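PDB 3M1P: ribose 5-phosphate isomerase from Trypanosoma cruzi, which probably catalyses the interconversion of ribose 5-phosphate and ribulose 5-phosphate, as a type B sugar-phosphate isomerase. Local coordinates for residues Thr9-Phe14 against Pro38-Val44; Leu20-Glu26 against Ile120-Ile125; Glu26-Phe31 against Phe127-Pro131; Gly65-Ser71 against Ile107-Arg113. The protein carries 1 engineered substitution. Where two conformers were deposited one is given. Numbering follows the deposited sequence.

Interaction 1 (Thr9-Phe14 against Pro38-Val44); sequences TDHPAF and PKTAESV
In this Rossmann-like alpha/beta fold, the chain leaving the C-terminal end of strand 3-9 meets the loop between strand 31-35 and helix 46-58, so a short helical turn and a loop pack at the same rim of adjacent parallel strands. Thr9 is extended (phi/psi -143/168). Its OG1, with chi1 p, donates to Asp10 O at 3.0 Å and lies 3.1 Å from Pro38 CD; the Thr9 and Pro38 CA atoms are 6.7 Å apart. At Asp10 (phi/psi -103/-165) the backbone passes Val44, with Asp10 CA 3.6 Å from Val44 CG2. A water bridges this pair, donating to Asp10 OD2 (3.2 Å) and Val44 O (2.9 Å). A weakly bonded helical turn follows, with Phe14 N donating to His11 O at 3.1 Å. The His11 imidazole, chi1 p, takes Ser43 CA over one face as a CH-pi contact, 4.1 Å from ring centroid to CA. This side chain comes within about 3 Å of a bound phosphate ion, and Arg141 of a neighbouring subunit packs on it, consistent with a sugar-phosphate pocket. Phe14, chi1 t, slides its ring into the loop: Thr40 O and Ala41 N sit over one face, while Phe14 CE1 approaches Pro38 O, at the ring edge, to 3.3 Å.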
# COMPACT_ATOMS: atom_id res chain seq x y z
N THR A 9 1.97 -16.95 -14.19
CA THR A 9 1.81 -15.52 -14.50
C THR A 9 0.90 -15.35 -15.71
O THR A 9 0.58 -16.33 -16.40
CB THR A 9 3.18 -14.79 -14.81
OG1 THR A 9 3.64 -15.14 -16.12
CG2 THR A 9 4.25 -15.13 -13.81
N ASP A 10 0.47 -14.12 -15.96
CA ASP A 10 -0.03 -13.77 -17.29
C ASP A 10 1.06 -12.97 -18.04
O ASP A 10 2.22 -12.98 -17.62
CB ASP A 10 -1.40 -13.06 -17.23
CG ASP A 10 -1.34 -11.70 -16.56
OD1 ASP A 10 -0.31 -11.34 -15.95
OD2 ASP A 10 -2.36 -10.97 -16.68
N HIS A 11 0.69 -12.30 -19.13
CA HIS A 11 1.68 -11.65 -20.00
C HIS A 11 2.52 -10.53 -19.35
O HIS A 11 3.74 -10.61 -19.43
CB HIS A 11 1.04 -11.18 -21.32
CG HIS A 11 -0.35 -10.66 -21.17
ND1 HIS A 11 -0.71 -9.37 -21.53
CD2 HIS A 11 -1.47 -11.24 -20.67
CE1 HIS A 11 -1.99 -9.19 -21.26
NE2 HIS A 11 -2.48 -10.31 -20.75
N PRO A 12 1.89 -9.51 -18.72
CA PRO A 12 2.72 -8.43 -18.16
C PRO A 12 3.68 -8.89 -17.06
O PRO A 12 4.78 -8.33 -16.93
CB PRO A 12 1.69 -7.43 -17.61
CG PRO A 12 0.44 -8.20 -17.42
CD PRO A 12 0.45 -9.27 -18.46
N ALA A 13 3.28 -9.90 -16.28
CA ALA A 13 4.10 -10.44 -15.20
C ALA A 13 5.14 -11.45 -15.68
O ALA A 13 6.00 -11.88 -14.91
CB ALA A 13 3.22 -11.07 -14.14
N PHE A 14 5.07 -11.84 -16.96
CA PHE A 14 6.09 -12.71 -17.55
C PHE A 14 7.50 -12.11 -17.43
O PHE A 14 8.46 -12.82 -17.14
CB PHE A 14 5.76 -13.05 -19.01
CG PHE A 14 6.88 -13.77 -19.72
CD1 PHE A 14 7.09 -15.13 -19.51
CD2 PHE A 14 7.76 -13.08 -20.55
CE1 PHE A 14 8.14 -15.80 -20.15
CE2 PHE A 14 8.81 -13.73 -21.19
CZ PHE A 14 9.00 -15.09 -20.98
N PRO A 38 3.58 -18.68 -18.62
CA PRO A 38 3.86 -18.70 -20.05
C PRO A 38 5.36 -18.87 -20.30
O PRO A 38 6.18 -18.38 -19.51
CB PRO A 38 3.39 -17.32 -20.53
CG PRO A 38 2.52 -16.80 -19.47
CD PRO A 38 3.00 -17.40 -18.19
N LYS A 39 5.70 -19.60 -21.36
CA LYS A 39 7.11 -19.79 -21.73
C LYS A 39 7.65 -18.56 -22.46
O LYS A 39 8.86 -18.39 -22.56
CB LYS A 39 7.30 -21.07 -22.57
CG LYS A 39 6.86 -22.37 -21.86
CD LYS A 39 7.50 -23.62 -22.46
CE LYS A 39 6.95 -24.89 -21.78
NZ LYS A 39 7.90 -26.05 -21.83
N THR A 40 6.75 -17.70 -22.95
CA THR A 40 7.12 -16.48 -23.67
C THR A 40 6.25 -15.27 -23.31
O THR A 40 5.30 -15.40 -22.52
CB THR A 40 7.11 -16.69 -25.20
OG1 THR A 40 5.88 -17.33 -25.59
CG2 THR A 40 8.29 -17.56 -25.64
N ALA A 41 6.56 -14.11 -23.88
CA ALA A 41 5.92 -12.82 -23.54
C ALA A 41 4.54 -12.60 -24.19
O ALA A 41 3.90 -11.55 -23.99
CB ALA A 41 6.86 -11.64 -23.89
N GLU A 42 4.10 -13.60 -24.95
CA GLU A 42 2.82 -13.59 -25.65
C GLU A 42 1.63 -13.33 -24.71
O GLU A 42 1.62 -13.78 -23.55
CB GLU A 42 2.62 -14.92 -26.39
CG GLU A 42 2.69 -16.18 -25.50
CD GLU A 42 2.19 -17.44 -26.19
OE1 GLU A 42 2.82 -17.87 -27.19
OE2 GLU A 42 1.17 -18.02 -25.74
N SER A 43 0.63 -12.60 -25.22
CA SER A 43 -0.61 -12.32 -24.49
C SER A 43 -1.36 -13.62 -24.15
O SER A 43 -1.59 -14.47 -25.01
CB SER A 43 -1.50 -11.38 -25.30
OG SER A 43 -2.59 -10.89 -24.53
N VAL A 44 -1.72 -13.75 -22.87
CA VAL A 44 -2.47 -14.90 -22.37
C VAL A 44 -3.66 -14.44 -21.52
O VAL A 44 -3.82 -13.24 -21.26
CB VAL A 44 -1.56 -15.87 -21.56
CG1 VAL A 44 -0.59 -16.62 -22.49
CG2 VAL A 44 -0.81 -15.14 -20.48
O HOH W 1 -4.56 -12.22 -18.69

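Interaction 2 (Leu20-Glu26 against Ile120-Ile125); sequences LILYVKE and IREIII
This is a helix-helix contact on one face of the parallel sheet: helix 17-26, which comes after strand 3-9 and the short helix 11-14, packs against helix 117-129, which follows strand 107-111. The axes of the segments 20-26 and 120-125 cross at -45° with a closest approach of 8.6 Å, and the backbones come nearest at Tyr23 and Arg121, 5.5 Å between CA atoms. The CA-to-CB bond of Tyr23 (chi1 m) points toward the other helix, and the stem of Arg121 lies over its ring face: Arg121 CB is 3.5 Å from the Tyr23 centroid and only 4° off the normal, a CH-pi contact. Extended through three t rotamers, Arg121 then carries its guanidinium to Glu26 (chi1 m, chi2 t). Arg121 NE donates to Glu26 OE1 at 3.0 Å and Arg121 NH2 to Glu26 OE2 at a very short 2.4 Å, with a weak third bond from NE to OE2; this salt bridge borders the partly exposed side of the interface away from the sheet, where Ile125 CG1 also reaches Tyr23 O at 3.6 Å. Towards the sheet the contact turns apolar. Leu20 CD2 meets Ile124 CD1 at 3.6 Å and Ile120 CG2 at 3.9 Å, and Val24 CG2 touches Ile124 CG2 at 3.9 Å. Below them lie the strands: Leu20 and Val24 rest on Ile7 of strand 3-9, Val24 also on Phe31 of strand 31-35, and Ile120 and Ile123 on Val110 of strand 107-111.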
# COMPACT_ATOMS: atom_id res chain seq x y z
N LEU A 20 10.47 -14.26 -9.68
CA LEU A 20 9.59 -15.10 -8.85
C LEU A 20 10.26 -16.42 -8.49
O LEU A 20 10.23 -16.83 -7.33
CB LEU A 20 8.27 -15.36 -9.57
CG LEU A 20 7.53 -14.10 -10.02
CD1 LEU A 20 6.33 -14.49 -10.86
CD2 LEU A 20 7.12 -13.22 -8.82
N ILE A 21 10.87 -17.07 -9.49
CA ILE A 21 11.63 -18.31 -9.27
C ILE A 21 12.71 -18.08 -8.21
O ILE A 21 12.80 -18.82 -7.22
CB ILE A 21 12.25 -18.86 -10.60
CG1 ILE A 21 11.15 -19.35 -11.54
CG2 ILE A 21 13.26 -19.98 -10.31
CD1 ILE A 21 11.59 -19.54 -13.00
N LEU A 22 13.49 -17.02 -8.40
CA LEU A 22 14.52 -16.63 -7.44
C LEU A 22 13.96 -16.33 -6.04
O LEU A 22 14.52 -16.80 -5.05
CB LEU A 22 15.33 -15.43 -7.99
CG LEU A 22 16.45 -14.90 -7.09
CD1 LEU A 22 17.51 -15.97 -6.82
CD2 LEU A 22 17.09 -13.62 -7.65
N TYR A 23 12.86 -15.57 -5.95
CA TYR A 23 12.30 -15.22 -4.62
C TYR A 23 11.85 -16.45 -3.81
O TYR A 23 11.96 -16.48 -2.58
CB TYR A 23 11.15 -14.19 -4.72
CG TYR A 23 11.52 -12.91 -5.47
CD1 TYR A 23 12.84 -12.43 -5.47
CD2 TYR A 23 10.55 -12.19 -6.16
CE1 TYR A 23 13.18 -11.27 -6.15
CE2 TYR A 23 10.88 -11.02 -6.84
CZ TYR A 23 12.21 -10.57 -6.83
OH TYR A 23 12.56 -9.42 -7.49
N VAL A 24 11.34 -17.46 -4.52
CA VAL A 24 10.94 -18.72 -3.90
C VAL A 24 12.17 -19.42 -3.30
O VAL A 24 12.14 -19.85 -2.14
CB VAL A 24 10.19 -19.63 -4.91
CG1 VAL A 24 9.98 -21.03 -4.32
CG2 VAL A 24 8.86 -18.99 -5.31
N LYS A 25 13.24 -19.51 -4.09
CA LYS A 25 14.50 -20.06 -3.59
C LYS A 25 15.04 -19.27 -2.40
O LYS A 25 15.57 -19.85 -1.46
CB LYS A 25 15.55 -20.11 -4.71
CG LYS A 25 15.23 -21.13 -5.79
CD LYS A 25 16.22 -21.05 -6.91
CE LYS A 25 15.99 -22.18 -7.88
NZ LYS A 25 16.52 -21.82 -9.22
N GLU A 26 14.88 -17.94 -2.44
CA GLU A 26 15.39 -17.10 -1.35
C GLU A 26 14.71 -17.36 -0.01
O GLU A 26 15.33 -17.17 1.03
CB GLU A 26 15.28 -15.61 -1.69
CG GLU A 26 16.19 -15.16 -2.81
CD GLU A 26 16.32 -13.65 -2.84
OE1 GLU A 26 15.94 -13.02 -3.85
OE2 GLU A 26 16.81 -13.10 -1.83
N ILE A 120 7.20 -7.53 -3.75
CA ILE A 120 6.77 -8.85 -4.21
C ILE A 120 7.72 -9.90 -3.64
O ILE A 120 7.27 -10.91 -3.11
CB ILE A 120 6.70 -8.94 -5.76
CG1 ILE A 120 5.49 -8.14 -6.27
CG2 ILE A 120 6.59 -10.41 -6.22
CD1 ILE A 120 5.41 -7.97 -7.82
N ARG A 121 9.02 -9.61 -3.71
CA ARG A 121 10.03 -10.45 -3.08
C ARG A 121 9.71 -10.71 -1.60
O ARG A 121 9.67 -11.86 -1.16
CB ARG A 121 11.42 -9.81 -3.23
CG ARG A 121 12.54 -10.68 -2.65
CD ARG A 121 13.92 -10.03 -2.78
NE ARG A 121 14.92 -10.82 -2.06
CZ ARG A 121 15.16 -10.71 -0.75
NH1 ARG A 121 14.50 -9.84 -0.02
NH2 ARG A 121 16.08 -11.49 -0.18
N GLU A 122 9.46 -9.64 -0.85
CA GLU A 122 9.14 -9.70 0.56
C GLU A 122 7.86 -10.49 0.81
O GLU A 122 7.79 -11.31 1.73
CB GLU A 122 9.00 -8.28 1.11
CG GLU A 122 8.83 -8.20 2.62
CD GLU A 122 8.58 -6.78 3.08
OE1 GLU A 122 7.55 -6.20 2.69
OE2 GLU A 122 9.43 -6.23 3.79
N ILE A 123 6.84 -10.25 -0.02
CA ILE A 123 5.58 -10.98 0.05
C ILE A 123 5.80 -12.50 -0.13
O ILE A 123 5.33 -13.29 0.69
CB ILE A 123 4.57 -10.44 -0.99
CG1 ILE A 123 4.07 -9.06 -0.59
CG2 ILE A 123 3.37 -11.41 -1.21
CD1 ILE A 123 3.33 -8.36 -1.71
N ILE A 124 6.52 -12.89 -1.18
CA ILE A 124 6.73 -14.31 -1.46
C ILE A 124 7.47 -15.00 -0.32
O ILE A 124 7.05 -16.05 0.15
CB ILE A 124 7.40 -14.54 -2.85
CG1 ILE A 124 6.38 -14.26 -3.95
CG2 ILE A 124 7.95 -15.99 -2.99
CD1 ILE A 124 6.98 -14.11 -5.33
N ILE A 125 8.54 -14.38 0.16
CA ILE A 125 9.33 -14.93 1.26
C ILE A 125 8.53 -15.05 2.55
O ILE A 125 8.54 -16.10 3.19
CB ILE A 125 10.66 -14.12 1.46
CG1 ILE A 125 11.61 -14.38 0.27
CG2 ILE A 125 11.29 -14.40 2.86
CD1 ILE A 125 12.71 -13.30 0.06

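Interaction 3 (Glu26-Phe31 against Phe127-Pro131); sequences EAGDEF and FLQTP
Helix 117-129 is still regular at Phe127, whose ring (chi1 t) packs on helix 93-101 and strand 107-111. Leu128 does the packing here: with chi1 m and chi2 t it points at segment 26-31, putting its CD1 3.9 Å from Ala27 CB. Leu128 CB sits over one face of the Phe31 ring, 4.0 Å from the centroid and 20° off the normal, a CH-pi contact, and Phe31 CZ comes 3.3 Å from Leu128 O. Phe31 takes chi1 m to present that face. Gln129 follows, its CA 6.5 Å from that of Ala27; chi1 m and chi2 t bring the amide round so that Gln129 NE2 donates to Ala27 O at 2.8 Å and an almost linear 173°. The acceptor belongs to the last turn before an alpha-to-beta connection of the Rossmann-like fold. Gly28 leaves helix 17-26 at phi/psi 151/152, where a CB would jam against the preceding carbonyl oxygen, and begins a type I turn to Phe31, closed by Phe31 N to Gly28 O at 3.1 Å; Phe31 opens strand 31-35. On the other side the helix is left at Thr130 (phi/psi -82/123), whose OG1 is hydrogen-bonded back to Thr126 O.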
# COMPACT_ATOMS: atom_id res chain seq x y z
N GLU A 26 14.88 -17.94 -2.44
CA GLU A 26 15.39 -17.10 -1.35
C GLU A 26 14.71 -17.36 -0.01
O GLU A 26 15.33 -17.17 1.03
CB GLU A 26 15.28 -15.61 -1.69
CG GLU A 26 16.19 -15.16 -2.81
CD GLU A 26 16.32 -13.65 -2.84
OE1 GLU A 26 15.94 -13.02 -3.85
OE2 GLU A 26 16.81 -13.10 -1.83
N ALA A 27 13.44 -17.80 -0.04
CA ALA A 27 12.72 -18.22 1.16
C ALA A 27 13.40 -19.36 1.92
O ALA A 27 13.21 -19.52 3.13
CB ALA A 27 11.28 -18.60 0.81
N GLY A 28 14.20 -20.15 1.21
CA GLY A 28 14.91 -21.28 1.80
C GLY A 28 15.14 -22.39 0.79
O GLY A 28 14.39 -22.52 -0.17
N ASP A 29 16.20 -23.15 1.01
CA ASP A 29 16.54 -24.32 0.19
C ASP A 29 15.44 -25.39 0.15
O ASP A 29 15.35 -26.15 -0.81
CB ASP A 29 17.82 -24.96 0.72
CG ASP A 29 19.03 -24.07 0.56
OD1 ASP A 29 18.92 -22.97 -0.04
OD2 ASP A 29 20.11 -24.48 1.03
N GLU A 30 14.61 -25.45 1.19
CA GLU A 30 13.49 -26.39 1.20
C GLU A 30 12.34 -26.04 0.23
O GLU A 30 11.42 -26.84 0.07
CB GLU A 30 12.93 -26.56 2.61
CG GLU A 30 12.04 -25.40 3.08
CD GLU A 30 12.78 -24.43 3.97
OE1 GLU A 30 13.89 -23.96 3.61
OE2 GLU A 30 12.25 -24.14 5.06
N PHE A 31 12.38 -24.86 -0.39
CA PHE A 31 11.31 -24.44 -1.30
C PHE A 31 11.73 -24.62 -2.76
O PHE A 31 12.70 -24.02 -3.20
CB PHE A 31 10.88 -22.99 -1.02
CG PHE A 31 10.31 -22.78 0.35
CD1 PHE A 31 8.98 -23.12 0.63
CD2 PHE A 31 11.09 -22.25 1.38
CE1 PHE A 31 8.45 -22.95 1.91
CE2 PHE A 31 10.58 -22.08 2.65
CZ PHE A 31 9.26 -22.42 2.92
N PHE A 127 5.22 -15.12 2.93
CA PHE A 127 4.19 -16.11 2.69
C PHE A 127 4.72 -17.54 2.90
O PHE A 127 4.12 -18.33 3.61
CB PHE A 127 3.68 -15.96 1.26
CG PHE A 127 2.49 -16.80 0.94
CD1 PHE A 127 1.22 -16.37 1.28
CD2 PHE A 127 2.64 -18.02 0.26
CE1 PHE A 127 0.10 -17.15 0.96
CE2 PHE A 127 1.53 -18.81 -0.06
CZ PHE A 127 0.26 -18.38 0.29
N LEU A 128 5.86 -17.84 2.28
CA LEU A 128 6.40 -19.20 2.33
C LEU A 128 6.94 -19.57 3.71
O LEU A 128 6.75 -20.70 4.16
CB LEU A 128 7.47 -19.42 1.25
CG LEU A 128 6.94 -19.38 -0.19
CD1 LEU A 128 8.08 -19.40 -1.19
CD2 LEU A 128 5.95 -20.52 -0.45
N GLN A 129 7.54 -18.59 4.38
CA GLN A 129 8.17 -18.81 5.70
C GLN A 129 7.23 -18.76 6.91
O GLN A 129 7.55 -19.34 7.95
CB GLN A 129 9.31 -17.82 5.92
CG GLN A 129 10.54 -18.05 5.02
CD GLN A 129 11.66 -17.04 5.29
OE1 GLN A 129 11.47 -16.09 6.05
NE2 GLN A 129 12.82 -17.24 4.65
N THR A 130 6.10 -18.06 6.79
CA THR A 130 5.18 -17.88 7.92
C THR A 130 4.28 -19.09 8.11
O THR A 130 3.57 -19.47 7.19
CB THR A 130 4.30 -16.60 7.76
OG1 THR A 130 5.14 -15.47 7.47
CG2 THR A 130 3.51 -16.32 9.02
N PRO A 131 4.31 -19.71 9.31
CA PRO A 131 3.45 -20.88 9.54
C PRO A 131 2.00 -20.52 9.80
O PRO A 131 1.71 -19.41 10.24
CB PRO A 131 4.05 -21.51 10.81
CG PRO A 131 4.66 -20.33 11.56
CD PRO A 131 5.17 -19.40 10.47

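Interaction 4 (Gly65-Ser71 against Ile107-Arg113); sequences GVLAAGS and IVCVGER. Engineered in segment 65-71: Ala69 (natural residue Cys).
Strands 64-69 and 107-111 are neighbours near the middle of the parallel sheet, their axes 4.7 Å apart at closest approach with 14° between their directions. The register pairs Gly65 with Ile107, Val66 with Val108, Leu67 with Cys109, Ala68 with Val110 and the engineered Ala69 (natural Cys) with Gly111. Hollows and bumps match along the pair. Gly65 leaves the space that Ile107 fills: a CB there would lie 2.8 Å from Ile107 CG1. Leu67, chi1 m and chi2 t, rises on the same face, its CD1 3.9 Å from Ile107 CG2 and its CB 4.1 Å from Cys109 SG, and wedges between helices 46-58 and 73-80. On the opposite face Val66 CG2 meets Val108 CG1 at 3.8 Å, while the small Ala68 makes room for Val110, Ala68 CB to Val110 CG2 being 3.7 Å; helix 117-129 lies over this side. At the end of its strand Gly111, also without a side chain, lets Gly70-Ser71 close in, Ser71 O 3.3 Å from Gly111 CA. Bonds run Val108 N to Gly65 O (3.0 Å), Leu67 N to Val108 O (2.9 Å), Val110 N to Leu67 O (2.9 Å), Ala69 N to Val110 O (3.1 Å), Glu112 N to Ala69 O (2.6 Å) and Arg113 N to Gly70 O (2.8 Å). All six join backbone to backbone, a bonding open to any sequence; what is specific to this pairing is the side-chain and glycine fit.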
# COMPACT_ATOMS: atom_id res chain seq x y z
N GLY A 65 1.16 -22.13 -4.22
CA GLY A 65 1.11 -21.49 -5.52
C GLY A 65 1.56 -20.05 -5.42
O GLY A 65 1.36 -19.41 -4.40
N VAL A 66 2.19 -19.56 -6.48
CA VAL A 66 2.45 -18.14 -6.65
C VAL A 66 1.79 -17.71 -7.96
O VAL A 66 2.03 -18.30 -9.03
CB VAL A 66 3.97 -17.82 -6.68
CG1 VAL A 66 4.21 -16.34 -7.02
CG2 VAL A 66 4.61 -18.17 -5.33
N LEU A 67 0.94 -16.70 -7.87
CA LEU A 67 0.33 -16.16 -9.08
C LEU A 67 0.60 -14.67 -9.13
O LEU A 67 0.29 -13.94 -8.19
CB LEU A 67 -1.18 -16.45 -9.13
CG LEU A 67 -1.55 -17.93 -9.28
CD1 LEU A 67 -3.07 -18.16 -9.08
CD2 LEU A 67 -1.08 -18.50 -10.63
N ALA A 68 1.24 -14.25 -10.22
CA ALA A 68 1.56 -12.86 -10.44
C ALA A 68 0.90 -12.43 -11.72
O ALA A 68 0.97 -13.13 -12.73
CB ALA A 68 3.08 -12.65 -10.51
N ALA A 69 0.23 -11.29 -11.68
CA ALA A 69 -0.42 -10.73 -12.86
C ALA A 69 -0.36 -9.21 -12.80
O ALA A 69 0.43 -8.65 -12.04
CB ALA A 69 -1.87 -11.25 -12.98
N GLY A 70 -1.16 -8.53 -13.61
CA GLY A 70 -1.20 -7.07 -13.58
C GLY A 70 -1.50 -6.58 -12.18
O GLY A 70 -0.65 -5.94 -11.53
N SER A 71 -2.68 -6.93 -11.69
CA SER A 71 -3.16 -6.50 -10.39
C SER A 71 -3.16 -7.66 -9.36
O SER A 71 -3.03 -7.43 -8.15
CB SER A 71 -4.57 -5.95 -10.55
OG SER A 71 -5.40 -6.99 -11.04
N ILE A 107 -2.17 -20.26 -1.77
CA ILE A 107 -1.70 -19.52 -2.94
C ILE A 107 -1.56 -18.02 -2.64
O ILE A 107 -2.47 -17.40 -2.11
CB ILE A 107 -2.62 -19.74 -4.20
CG1 ILE A 107 -2.62 -21.22 -4.63
CG2 ILE A 107 -2.19 -18.79 -5.35
CD1 ILE A 107 -3.45 -21.55 -5.86
N VAL A 108 -0.39 -17.45 -2.96
CA VAL A 108 -0.19 -16.02 -2.84
C VAL A 108 -0.36 -15.38 -4.21
O VAL A 108 0.17 -15.90 -5.20
CB VAL A 108 1.18 -15.64 -2.16
CG1 VAL A 108 2.42 -16.12 -2.96
CG2 VAL A 108 1.26 -14.13 -1.88
N CYS A 109 -1.12 -14.30 -4.27
CA CYS A 109 -1.31 -13.54 -5.51
C CYS A 109 -0.73 -12.15 -5.34
O CYS A 109 -0.88 -11.53 -4.29
CB CYS A 109 -2.79 -13.47 -5.91
SG CYS A 109 -3.57 -15.12 -6.08
N VAL A 110 -0.08 -11.66 -6.40
CA VAL A 110 0.50 -10.32 -6.42
C VAL A 110 0.26 -9.64 -7.76
O VAL A 110 0.03 -10.30 -8.78
CB VAL A 110 2.03 -10.33 -6.12
CG1 VAL A 110 2.32 -10.87 -4.72
CG2 VAL A 110 2.78 -11.15 -7.17
N GLY A 111 0.31 -8.31 -7.75
CA GLY A 111 0.20 -7.51 -8.96
C GLY A 111 1.53 -6.87 -9.34
O GLY A 111 2.08 -6.09 -8.56
N GLU A 112 2.02 -7.21 -10.53
CA GLU A 112 3.24 -6.64 -11.13
C GLU A 112 3.10 -5.14 -11.44
O GLU A 112 4.10 -4.39 -11.37
CB GLU A 112 3.58 -7.41 -12.42
CG GLU A 112 4.96 -7.08 -13.05
CD GLU A 112 4.90 -5.93 -14.05
OE1 GLU A 112 3.78 -5.60 -14.52
OE2 GLU A 112 5.96 -5.35 -14.37
N ARG A 113 1.88 -4.71 -11.77
CA ARG A 113 1.61 -3.32 -12.12
C ARG A 113 1.33 -2.44 -10.91
O ARG A 113 1.33 -1.21 -11.02
CB ARG A 113 0.42 -3.23 -13.10
CG ARG A 113 0.64 -3.95 -14.45
CD ARG A 113 1.76 -3.30 -15.24
NE ARG A 113 2.08 -4.04 -16.46
CZ ARG A 113 2.91 -3.60 -17.40
NH1 ARG A 113 3.51 -2.43 -17.26
NH2 ARG A 113 3.13 -4.34 -18.48

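Interaction 4 lies within the sheet. Interaction 1 adjoins its C-terminal end: Asp10 OD1 is 3.2 Å from CA of the engineered Ala69, the centres of interactions 1 and 4 are about 12 Å apart, and the phosphate ion near His11 is consistent with this rim bordering the substrate pocket. Interaction 2 packs over one face of the sheet, Ile123 CG2 touching Val108 CG2 at 3.5 Å, and reaches interaction 1 through Leu20 CD1 and Thr9 CG2, 3.7 Å apart. Interaction 3 continues the same helix pair to its far end, shares Glu26 with interaction 2, meets interaction 4 through Phe127 (CZ to Val108 N 3.4 Å), and stays about 14 Å from interaction 1 at their nearest atoms.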